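Local atomic coordinates of spermidine synthase (Thermotoga maritima, PDB entry 1JQ3), a protein that catalyses the irreversible transfer of a propylamine group from decarboxylated S-adenosylmethionine to putrescine, yielding spermidine and methylthioadenosine. Residues Glu78-Val83 with Val166-Ser171; Gln46-Phe51 with Gly124-Ala129; Phe259-Val264 with Tyr274-His279. All blocks are in the same frame, centred on the assembly; numbering follows the deposited sequence.

Interaction 1: Glu78-Val83 with Val166-Ser171. With AAT (S-adenosyl-1,8-diamino-3-thiooctane), chain E.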
loop_
_atom_site.group_PDB
_atom_site.type_symbol
_atom_site.label_atom_id
_atom_site.label_comp_id
_atom_site.label_asym_id
_atom_site.label_seq_id
_atom_site.Cartn_x
_atom_site.Cartn_y
_atom_site.Cartn_z
ATOM N N GLU A 78 -2.124 6.086 30.890
ATOM C CA GLU A 78 -2.787 6.808 31.976
ATOM C C GLU A 78 -4.111 6.173 32.354
ATOM O O GLU A 78 -4.423 6.076 33.529
ATOM C CB GLU A 78 -2.988 8.282 31.640
ATOM C CG GLU A 78 -1.697 9.068 31.628
ATOM C CD GLU A 78 -1.919 10.562 31.542
ATOM O OE1 GLU A 78 -3.066 11.021 31.746
ATOM O OE2 GLU A 78 -0.939 11.284 31.293
ATOM N N MET A 79 -4.877 5.696 31.370
ATOM C CA MET A 79 -6.158 5.072 31.689
ATOM C C MET A 79 -6.007 3.675 32.288
ATOM O O MET A 79 -6.747 3.301 33.197
ATOM C CB MET A 79 -7.075 5.025 30.463
ATOM C CG MET A 79 -7.639 6.387 30.074
ATOM S SD MET A 79 -8.496 7.215 31.486
ATOM C CE MET A 79 -9.922 6.149 31.663
ATOM N N LEU A 80 -5.023 2.915 31.814
ATOM C CA LEU A 80 -4.823 1.567 32.330
ATOM C C LEU A 80 -4.329 1.602 33.775
ATOM O O LEU A 80 -4.783 0.814 34.605
ATOM C CB LEU A 80 -3.824 0.785 31.450
ATOM C CG LEU A 80 -3.514 -0.655 31.895
ATOM C CD1 LEU A 80 -4.755 -1.523 31.824
ATOM C CD2 LEU A 80 -2.401 -1.243 31.021
ATOM N N ALA A 81 -3.454 2.554 34.091
ATOM C CA ALA A 81 -2.885 2.619 35.434
ATOM C C ALA A 81 -3.584 3.482 36.465
ATOM O O ALA A 81 -3.775 3.045 37.600
ATOM C CB ALA A 81 -1.423 3.023 35.373
ATOM N N HIS A 82 -3.968 4.699 36.092
ATOM C CA HIS A 82 -4.540 5.594 37.095
ATOM C C HIS A 82 -5.884 5.246 37.690
ATOM O O HIS A 82 -6.138 5.592 38.836
ATOM C CB HIS A 82 -4.459 7.056 36.640
ATOM C CG HIS A 82 -3.056 7.522 36.418
ATOM N ND1 HIS A 82 -2.096 7.482 37.406
ATOM C CD2 HIS A 82 -2.432 7.977 35.305
ATOM C CE1 HIS A 82 -0.938 7.889 36.910
ATOM N NE2 HIS A 82 -1.116 8.194 35.637
ATOM N N VAL A 83 -6.721 4.541 36.937
ATOM C CA VAL A 83 -8.032 4.144 37.435
ATOM C C VAL A 83 -7.875 3.256 38.680
ATOM O O VAL A 83 -8.346 3.621 39.766
ATOM C CB VAL A 83 -8.893 3.517 36.300
ATOM C CG1 VAL A 83 -10.121 2.805 36.850
ATOM C CG2 VAL A 83 -9.338 4.632 35.333
ATOM N N VAL A 166 -2.153 -3.978 43.914
ATOM C CA VAL A 166 -2.668 -3.727 42.573
ATOM C C VAL A 166 -1.966 -4.606 41.544
ATOM O O VAL A 166 -0.752 -4.785 41.600
ATOM C CB VAL A 166 -2.389 -2.249 42.146
ATOM C CG1 VAL A 166 -2.915 -1.985 40.730
ATOM C CG2 VAL A 166 -2.996 -1.262 43.141
ATOM N N ILE A 167 -2.746 -5.162 40.627
ATOM C CA ILE A 167 -2.195 -5.964 39.535
ATOM C C ILE A 167 -2.778 -5.365 38.267
ATOM O O ILE A 167 -3.988 -5.168 38.165
ATOM C CB ILE A 167 -2.565 -7.463 39.653
ATOM C CG1 ILE A 167 -1.795 -8.094 40.818
ATOM C CG2 ILE A 167 -2.231 -8.200 38.358
ATOM C CD1 ILE A 167 -2.191 -9.536 41.134
ATOM N N ILE A 168 -1.909 -5.022 37.323
ATOM C CA ILE A 168 -2.332 -4.433 36.061
ATOM C C ILE A 168 -1.845 -5.334 34.918
ATOM O O ILE A 168 -0.680 -5.729 34.897
ATOM C CB ILE A 168 -1.714 -3.033 35.882
ATOM C CG1 ILE A 168 -2.280 -2.067 36.936
ATOM C CG2 ILE A 168 -1.985 -2.509 34.472
ATOM C CD1 ILE A 168 -1.470 -0.780 37.088
ATOM N N ILE A 169 -2.760 -5.706 34.026
ATOM C CA ILE A 169 -2.411 -6.535 32.865
ATOM C C ILE A 169 -2.256 -5.626 31.637
ATOM O O ILE A 169 -3.229 -5.084 31.122
ATOM C CB ILE A 169 -3.477 -7.600 32.548
ATOM C CG1 ILE A 169 -3.891 -8.351 33.819
ATOM C CG2 ILE A 169 -2.921 -8.576 31.505
ATOM C CD1 ILE A 169 -2.714 -8.897 34.611
ATOM N N ASP A 170 -1.021 -5.472 31.181
ATOM C CA ASP A 170 -0.690 -4.625 30.032
ATOM C C ASP A 170 -0.164 -5.574 28.952
ATOM O O ASP A 170 1.007 -5.564 28.602
ATOM C CB ASP A 170 0.399 -3.632 30.470
ATOM C CG ASP A 170 0.718 -2.579 29.414
ATOM O OD1 ASP A 170 0.198 -2.634 28.277
ATOM O OD2 ASP A 170 1.543 -1.701 29.728
ATOM N N SER A 171 -1.066 -6.376 28.413
ATOM C CA SER A 171 -0.724 -7.396 27.428
ATOM C C SER A 171 -0.904 -7.066 25.950
ATOM O O SER A 171 -1.549 -6.083 25.580
ATOM C CB SER A 171 -1.602 -8.604 27.705
ATOM O OG SER A 171 -2.964 -8.222 27.554
HETATM N N AAT E . 2.134 -0.828 26.699
HETATM C CA AAT E . 1.458 -0.699 25.501
HETATM C CB AAT E . 1.748 -1.824 24.622
HETATM C CG AAT E . 1.574 -3.097 25.323
HETATM S SD AAT E . 3.112 -4.008 25.241
HETATM C "C5'" AAT E . 2.671 -5.699 25.687
HETATM C "C4'" AAT E . 3.828 -6.514 26.183
HETATM O "O4'" AAT E . 3.369 -7.581 26.827
HETATM C "C3'" AAT E . 4.693 -7.010 25.112
HETATM O "O3'" AAT E . 5.920 -6.405 25.357
HETATM C "C2'" AAT E . 4.788 -8.593 25.318
HETATM O "O2'" AAT E . 6.010 -9.266 25.066
HETATM C "C1'" AAT E . 4.226 -8.682 26.730
HETATM N N9 AAT E . 3.378 -9.805 27.011
HETATM C C8 AAT E . 2.804 -10.737 26.195
HETATM N N7 AAT E . 2.654 -11.981 26.703
HETATM C C5 AAT E . 3.166 -11.889 27.897
HETATM C C6 AAT E . 3.289 -12.921 28.962
HETATM N N6 AAT E . 2.833 -14.229 28.807
HETATM N N1 AAT E . 3.887 -12.609 30.197
HETATM C C2 AAT E . 4.333 -11.295 30.317
HETATM N N3 AAT E . 4.256 -10.257 29.380
HETATM C C4 AAT E . 3.649 -10.572 28.149
HETATM C C11 AAT E . 0.471 -3.894 24.670
HETATM C C12 AAT E . -0.942 -3.460 24.347
HETATM C C13 AAT E . -1.135 -3.109 22.885
HETATM C C14 AAT E . -2.312 -3.641 22.088
HETATM C C15 AAT E . -2.525 -3.296 20.627
HETATM N N16 AAT E . -3.519 -3.656 19.680
#
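L80 of helix 73-87 and I168 of strand 164-170 form the dense part of this buried contact. The branch point of the leucine, CG, sits 3.5 Å from CG2 of I168, and the two side chains pass at a slant. L80 turns CG away from its own backbone N (chi1 179°), which sends both methyls out over the strand: CD2 lies 3.7 Å from CB of D170, and CD1 is near the carbonyl O of I169. One helix position on, the packing thins. A81 meets the far end of I168, CD1, with its CA at 4.0 Å and its CB at 4.2 Å. Helix and strand run nearly antiparallel, 168° between their directions, in the Rossmann-like methyltransferase fold, where 164-170 is a central strand of the mixed sheet and its C-terminal end opens on the substrate cleft. There the apolar packing gives way to polar contacts with the bound bisubstrate analogue. D170, the probable proton acceptor, stands with L80 beside its CB; its OD1 takes a hydrogen bond of 3.1 Å from the amine N of the ligand, and OD2 a weak one of 3.2 Å from the same nitrogen. OD1 is also hydrogen-bonded to Y76 and OD2 to T104, so both carboxylate oxygens have protein partners besides the amine. The next residue, S171, lies along the ligand's aminoalkyl arm.

Interaction 2: Gln46-Phe51 with Gly124-Ala129. With AAT (S-adenosyl-1,8-diamino-3-thiooctane), chain E.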
loop_
_atom_site.group_PDB
_atom_site.type_symbol
_atom_site.label_atom_id
_atom_site.label_comp_id
_atom_site.label_asym_id
_atom_site.label_seq_id
_atom_site.Cartn_x
_atom_site.Cartn_y
_atom_site.Cartn_z
ATOM N N GLN A 46 9.199 -12.947 19.452
ATOM C CA GLN A 46 8.522 -12.092 18.475
ATOM C C GLN A 46 9.481 -11.123 17.808
ATOM O O GLN A 46 10.649 -11.025 18.182
ATOM C CB GLN A 46 7.448 -11.290 19.215
ATOM C CG GLN A 46 8.056 -10.417 20.308
ATOM C CD GLN A 46 7.124 -10.135 21.476
ATOM O OE1 GLN A 46 7.584 -9.870 22.590
ATOM N NE2 GLN A 46 5.825 -10.141 21.226
ATOM N N ARG A 47 8.947 -10.361 16.856
ATOM C CA ARG A 47 9.730 -9.384 16.117
ATOM C C ARG A 47 9.446 -7.969 16.607
ATOM O O ARG A 47 8.294 -7.599 16.804
ATOM C CB ARG A 47 9.418 -9.482 14.621
ATOM C CG ARG A 47 10.193 -8.466 13.807
ATOM C CD ARG A 47 10.034 -8.625 12.303
ATOM N NE ARG A 47 10.527 -7.389 11.703
ATOM C CZ ARG A 47 11.279 -7.298 10.617
ATOM N NH1 ARG A 47 11.642 -8.390 9.937
ATOM N NH2 ARG A 47 11.752 -6.102 10.268
ATOM N N ILE A 48 10.509 -7.202 16.832
ATOM C CA ILE A 48 10.405 -5.819 17.292
ATOM C C ILE A 48 10.814 -4.863 16.164
ATOM O O ILE A 48 11.822 -5.086 15.507
ATOM C CB ILE A 48 11.418 -5.558 18.438
ATOM C CG1 ILE A 48 11.081 -6.398 19.671
ATOM C CG2 ILE A 48 11.478 -4.049 18.803
ATOM C CD1 ILE A 48 12.231 -6.424 20.692
ATOM N N ASP A 49 10.008 -3.835 15.920
ATOM C CA ASP A 49 10.375 -2.810 14.954
ATOM C C ASP A 49 10.101 -1.469 15.601
ATOM O O ASP A 49 9.043 -1.271 16.194
ATOM C CB ASP A 49 9.599 -2.932 13.659
ATOM C CG ASP A 49 10.075 -4.098 12.824
ATOM O OD1 ASP A 49 11.171 -4.012 12.207
ATOM O OD2 ASP A 49 9.353 -5.108 12.824
ATOM N N ILE A 50 11.070 -0.560 15.514
ATOM C CA ILE A 50 10.908 0.777 16.085
ATOM C C ILE A 50 11.302 1.714 14.963
ATOM O O ILE A 50 12.379 1.576 14.372
ATOM C CB ILE A 50 11.820 0.965 17.322
ATOM C CG1 ILE A 50 11.386 -0.004 18.429
ATOM C CG2 ILE A 50 11.742 2.406 17.821
ATOM C CD1 ILE A 50 12.306 0.004 19.640
ATOM N N PHE A 51 10.418 2.655 14.648
ATOM C CA PHE A 51 10.684 3.566 13.552
ATOM C C PHE A 51 10.150 4.958 13.831
ATOM O O PHE A 51 9.486 5.208 14.846
ATOM C CB PHE A 51 10.121 3.007 12.227
ATOM C CG PHE A 51 8.627 2.867 12.207
ATOM C CD1 PHE A 51 8.019 1.687 12.640
ATOM C CD2 PHE A 51 7.829 3.919 11.773
ATOM C CE1 PHE A 51 6.616 1.560 12.644
ATOM C CE2 PHE A 51 6.430 3.808 11.766
ATOM C CZ PHE A 51 5.824 2.629 12.202
ATOM N N GLY A 124 12.827 -10.520 27.171
ATOM C CA GLY A 124 13.960 -9.705 27.574
ATOM C C GLY A 124 14.408 -8.722 26.513
ATOM O O GLY A 124 14.944 -7.660 26.835
ATOM N N LEU A 125 14.258 -9.094 25.243
ATOM C CA LEU A 125 14.663 -8.196 24.162
ATOM C C LEU A 125 13.777 -6.946 24.128
ATOM O O LEU A 125 14.228 -5.877 23.707
ATOM C CB LEU A 125 14.621 -8.926 22.807
ATOM C CG LEU A 125 15.253 -8.140 21.650
ATOM C CD1 LEU A 125 16.718 -7.863 21.940
ATOM C CD2 LEU A 125 15.110 -8.907 20.336
ATOM N N VAL A 126 12.522 -7.072 24.558
ATOM C CA VAL A 126 11.627 -5.905 24.570
ATOM C C VAL A 126 12.136 -4.911 25.620
ATOM O O VAL A 126 12.229 -3.713 25.358
ATOM C CB VAL A 126 10.153 -6.290 24.830
ATOM C CG1 VAL A 126 9.294 -5.033 25.114
ATOM C CG2 VAL A 126 9.596 -7.011 23.618
ATOM N N ILE A 127 12.519 -5.431 26.786
ATOM C CA ILE A 127 13.059 -4.586 27.857
ATOM C C ILE A 127 14.335 -3.882 27.387
ATOM O O ILE A 127 14.502 -2.684 27.595
ATOM C CB ILE A 127 13.369 -5.419 29.123
ATOM C CG1 ILE A 127 12.064 -5.890 29.768
ATOM C CG2 ILE A 127 14.205 -4.596 30.124
ATOM C CD1 ILE A 127 11.175 -4.738 30.277
ATOM N N GLU A 128 15.225 -4.627 26.737
ATOM C CA GLU A 128 16.487 -4.051 26.263
ATOM C C GLU A 128 16.265 -3.007 25.182
ATOM O O GLU A 128 16.916 -1.962 25.181
ATOM C CB GLU A 128 17.434 -5.148 25.755
ATOM C CG GLU A 128 17.990 -6.034 26.860
ATOM C CD GLU A 128 18.888 -5.274 27.835
ATOM O OE1 GLU A 128 18.365 -4.545 28.714
ATOM O OE2 GLU A 128 20.128 -5.421 27.730
ATOM N N ALA A 129 15.328 -3.283 24.281
ATOM C CA ALA A 129 15.026 -2.359 23.198
ATOM C C ALA A 129 14.341 -1.106 23.744
ATOM O O ALA A 129 14.638 0.017 23.321
ATOM C CB ALA A 129 14.133 -3.041 22.162
HETATM N N AAT E . 2.134 -0.828 26.699
HETATM C CA AAT E . 1.458 -0.699 25.501
HETATM C CB AAT E . 1.748 -1.824 24.622
HETATM C CG AAT E . 1.574 -3.097 25.323
HETATM S SD AAT E . 3.112 -4.008 25.241
HETATM C "C5'" AAT E . 2.671 -5.699 25.687
HETATM C "C4'" AAT E . 3.828 -6.514 26.183
HETATM O "O4'" AAT E . 3.369 -7.581 26.827
HETATM C "C3'" AAT E . 4.693 -7.010 25.112
HETATM O "O3'" AAT E . 5.920 -6.405 25.357
HETATM C "C2'" AAT E . 4.788 -8.593 25.318
HETATM O "O2'" AAT E . 6.010 -9.266 25.066
HETATM C "C1'" AAT E . 4.226 -8.682 26.730
HETATM N N9 AAT E . 3.378 -9.805 27.011
HETATM C C8 AAT E . 2.804 -10.737 26.195
HETATM N N7 AAT E . 2.654 -11.981 26.703
HETATM C C5 AAT E . 3.166 -11.889 27.897
HETATM C C6 AAT E . 3.289 -12.921 28.962
HETATM N N6 AAT E . 2.833 -14.229 28.807
HETATM N N1 AAT E . 3.887 -12.609 30.197
HETATM C C2 AAT E . 4.333 -11.295 30.317
HETATM N N3 AAT E . 4.256 -10.257 29.380
HETATM C C4 AAT E . 3.649 -10.572 28.149
HETATM C C11 AAT E . 0.471 -3.894 24.670
HETATM C C12 AAT E . -0.942 -3.460 24.347
HETATM C C13 AAT E . -1.135 -3.109 22.885
HETATM C C14 AAT E . -2.312 -3.641 22.088
HETATM C C15 AAT E . -2.525 -3.296 20.627
HETATM N N16 AAT E . -3.519 -3.656 19.680
#
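I48 pushes its terminal methyl into the side of helix 124-133, where three residues meet that one carbon. CD1 is 3.6 Å from CG of L125, 4.0 Å from CG2 of V126 and 4.2 Å from CB of A129, so the methyl sits among V126 and two residues one turn apart, L125 and A129, with no hydrogen bond between strand and helix. The L125 and I48 side chains pass at an angle. I50, two residues along and on the same side of the strand, makes a longer contact of the same kind, its CD1 4.4 Å from CB of A129. Strand and helix run nearly parallel, 15° apart: an inner strand of the N-terminal antiparallel sheet, outside the methyltransferase-like Rossmann core, leans here on a helix of that core, which follows the strand carrying E121. Near the start of the strand the cleft begins. Q46, which binds methylthioadenosine, crosses V126 at about a right angle, and V126 CG1 lies 3.7 Å from the ribose O3' of the bound analogue. On the other side of the strand, away from the helix, R47 grips D49 side-on: NE reaches OD2 at 2.8 Å and NH2 reaches OD1, both nearly in the guanidinium plane and both on syn lone pairs. This pair extends outward to another chain, for R47 also bonds the backbone O of N35 and Q12 of the second subunit, and D49 bonds H16 of that subunit.

Interaction 3: Phe259-Val264 with Tyr274-His279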
loop_
_atom_site.group_PDB
_atom_site.type_symbol
_atom_site.label_atom_id
_atom_site.label_comp_id
_atom_site.label_asym_id
_atom_site.label_seq_id
_atom_site.Cartn_x
_atom_site.Cartn_y
_atom_site.Cartn_z
ATOM N N PHE A 259 -14.694 6.312 44.695
ATOM C CA PHE A 259 -13.737 7.212 44.056
ATOM C C PHE A 259 -13.687 8.548 44.799
ATOM O O PHE A 259 -14.731 9.156 45.041
ATOM C CB PHE A 259 -14.162 7.459 42.607
ATOM C CG PHE A 259 -13.272 8.430 41.867
ATOM C CD1 PHE A 259 -11.899 8.196 41.772
ATOM C CD2 PHE A 259 -13.808 9.561 41.259
ATOM C CE1 PHE A 259 -11.071 9.075 41.077
ATOM C CE2 PHE A 259 -12.992 10.454 40.558
ATOM C CZ PHE A 259 -11.617 10.211 40.465
ATOM N N ASP A 260 -12.494 8.975 45.205
ATOM C CA ASP A 260 -12.340 10.260 45.885
ATOM C C ASP A 260 -11.635 11.186 44.899
ATOM O O ASP A 260 -10.404 11.151 44.765
ATOM C CB ASP A 260 -11.548 10.127 47.199
ATOM C CG ASP A 260 -11.209 11.484 47.839
ATOM O OD1 ASP A 260 -11.671 12.536 47.350
ATOM O OD2 ASP A 260 -10.452 11.509 48.837
ATOM N N PRO A 261 -12.410 12.044 44.216
ATOM C CA PRO A 261 -11.884 12.992 43.228
ATOM C C PRO A 261 -10.797 13.898 43.761
ATOM O O PRO A 261 -9.943 14.335 43.004
ATOM C CB PRO A 261 -13.133 13.774 42.796
ATOM C CG PRO A 261 -14.031 13.673 43.991
ATOM C CD PRO A 261 -13.861 12.236 44.391
ATOM N N GLU A 262 -10.810 14.162 45.070
ATOM C CA GLU A 262 -9.778 15.015 45.655
ATOM C C GLU A 262 -8.381 14.417 45.459
ATOM O O GLU A 262 -7.400 15.156 45.313
ATOM C CB GLU A 262 -10.057 15.295 47.143
ATOM C CG GLU A 262 -11.329 16.097 47.370
ATOM C CD GLU A 262 -11.409 16.738 48.747
ATOM O OE1 GLU A 262 -10.379 17.212 49.256
ATOM O OE2 GLU A 262 -12.519 16.794 49.307
ATOM N N LYS A 263 -8.285 13.085 45.428
ATOM C CA LYS A 263 -6.979 12.438 45.222
ATOM C C LYS A 263 -6.382 12.857 43.880
ATOM O O LYS A 263 -5.196 13.151 43.790
ATOM C CB LYS A 263 -7.101 10.910 45.296
ATOM C CG LYS A 263 -7.542 10.414 46.668
ATOM C CD LYS A 263 -7.776 8.907 46.709
ATOM C CE LYS A 263 -6.473 8.124 46.691
ATOM N NZ LYS A 263 -6.757 6.670 46.894
ATOM N N VAL A 264 -7.235 12.962 42.864
ATOM C CA VAL A 264 -6.800 13.356 41.516
ATOM C C VAL A 264 -6.560 14.862 41.407
ATOM O O VAL A 264 -5.577 15.316 40.805
ATOM C CB VAL A 264 -7.842 12.920 40.474
ATOM C CG1 VAL A 264 -7.389 13.279 39.084
ATOM C CG2 VAL A 264 -8.092 11.412 40.601
ATOM N N TYR A 274 -5.888 11.667 31.849
ATOM C CA TYR A 274 -6.695 11.351 33.017
ATOM C C TYR A 274 -6.969 12.501 33.981
ATOM O O TYR A 274 -6.075 13.284 34.297
ATOM C CB TYR A 274 -6.043 10.187 33.767
ATOM C CG TYR A 274 -6.802 9.735 34.991
ATOM C CD1 TYR A 274 -7.798 8.764 34.898
ATOM C CD2 TYR A 274 -6.500 10.262 36.250
ATOM C CE1 TYR A 274 -8.465 8.322 36.028
ATOM C CE2 TYR A 274 -7.172 9.828 37.385
ATOM C CZ TYR A 274 -8.141 8.859 37.267
ATOM O OH TYR A 274 -8.744 8.387 38.397
ATOM N N ASN A 275 -8.228 12.599 34.411
ATOM C CA ASN A 275 -8.652 13.605 35.389
ATOM C C ASN A 275 -9.927 13.117 36.082
ATOM O O ASN A 275 -10.520 12.120 35.657
ATOM C CB ASN A 275 -8.834 14.998 34.751
ATOM C CG ASN A 275 -9.916 15.027 33.689
ATOM O OD1 ASN A 275 -11.000 14.483 33.877
ATOM N ND2 ASN A 275 -9.630 15.688 32.575
ATOM N N GLU A 276 -10.353 13.818 37.135
ATOM C CA GLU A 276 -11.540 13.420 37.898
ATOM C C GLU A 276 -12.813 13.156 37.085
ATOM O O GLU A 276 -13.544 12.201 37.361
ATOM C CB GLU A 276 -11.832 14.440 39.021
ATOM C CG GLU A 276 -12.059 15.876 38.547
ATOM C CD GLU A 276 -12.632 16.796 39.626
ATOM O OE1 GLU A 276 -12.427 18.027 39.533
ATOM O OE2 GLU A 276 -13.307 16.300 40.557
ATOM N N GLU A 277 -13.089 14.015 36.106
ATOM C CA GLU A 277 -14.279 13.883 35.260
ATOM C C GLU A 277 -14.184 12.697 34.314
ATOM O O GLU A 277 -15.161 11.988 34.079
ATOM C CB GLU A 277 -14.489 15.152 34.442
ATOM C CG GLU A 277 -13.514 16.266 34.747
ATOM C CD GLU A 277 -13.532 17.322 33.672
ATOM O OE1 GLU A 277 -12.455 17.652 33.140
ATOM O OE2 GLU A 277 -14.637 17.813 33.352
ATOM N N VAL A 278 -12.999 12.500 33.756
ATOM C CA VAL A 278 -12.762 11.394 32.832
ATOM C C VAL A 278 -12.877 10.053 33.546
ATOM O O VAL A 278 -13.392 9.082 32.979
ATOM C CB VAL A 278 -11.376 11.531 32.160
ATOM C CG1 VAL A 278 -10.985 10.226 31.463
ATOM C CG2 VAL A 278 -11.403 12.688 31.153
ATOM N N HIS A 279 -12.440 10.003 34.802
ATOM C CA HIS A 279 -12.514 8.762 35.570
ATOM C C HIS A 279 -13.959 8.251 35.600
ATOM O O HIS A 279 -14.263 7.129 35.180
ATOM C CB HIS A 279 -12.010 8.991 37.001
ATOM C CG HIS A 279 -11.991 7.751 37.842
ATOM N ND1 HIS A 279 -13.136 7.189 38.367
ATOM C CD2 HIS A 279 -10.971 6.945 38.220
ATOM C CE1 HIS A 279 -12.822 6.086 39.023
ATOM N NE2 HIS A 279 -11.513 5.916 38.949
#
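Two short helices near the C-terminus, 261-265 and 276-282, meet at their N-terminal ends, and an aromatic stack fastens the turn before the first to the first turn of the second. The rings of F259 and H279 lie face to face, centroids 3.7 Å apart and planes 2° from parallel, with the side chains running past each other in opposite senses. Each has its CG anti to the backbone N (chi1 177° for F259), which carries each ring out from its backbone to meet the other. The opposite face of the phenyl ring has the backbone N of P261 over its centre, so the ring is sandwiched between histidine and its own chain. Further along the first helix, V264 sets CG2 against the ring edge of Y274, 3.7 Å from CE2, while its CG1 rests 3.6 Å from the backbone N of E276. CB of P261 lies 3.4 Å from OE2 of E276, whose other oxygen forms a salt bridge with R265. An alanine in place of F259 would remove the ring and would probably leave one face of H279 uncovered and its imidazole freer to turn. Both helices begin with capping residues: D260 OD1 accepts from E262 N at 2.9 Å, and N275 OD1 from V278 N at 2.8 Å, the latter bond nearly straight at 163°. N275 and E277 also reach the third subunit. F259 and H279 rest on L87 and V264 on F86 of helix 73-87, so the arrangement is a pair of side-chain N-capped short helices packed on that longer helix.

In the fold
Interactions 1 and 2 are fully buried and both touch the bound analogue, but from different sides: 78-83 with 166-171 lies near the chain's centre and holds the amine, while 46-51 with 124-129 joins the N-terminal sheet to the Rossmann-like core near the ribose. Their nearest atoms are about 9 Å apart. Each rests on aliphatic side chains with polar groups towards the ligand. Interaction 3 is only partly buried, lies about 34 Å from interaction 2 between centres, and relies on aromatic stacking and helix caps. It packs against helix 73-87, which supplies segment 78-83 of interaction 1: Y274 N probably bonds E78 OE1, and the Y274 ring packs on M79, H82 and V83. Interactions 2 and 3 each border a different neighbouring subunit.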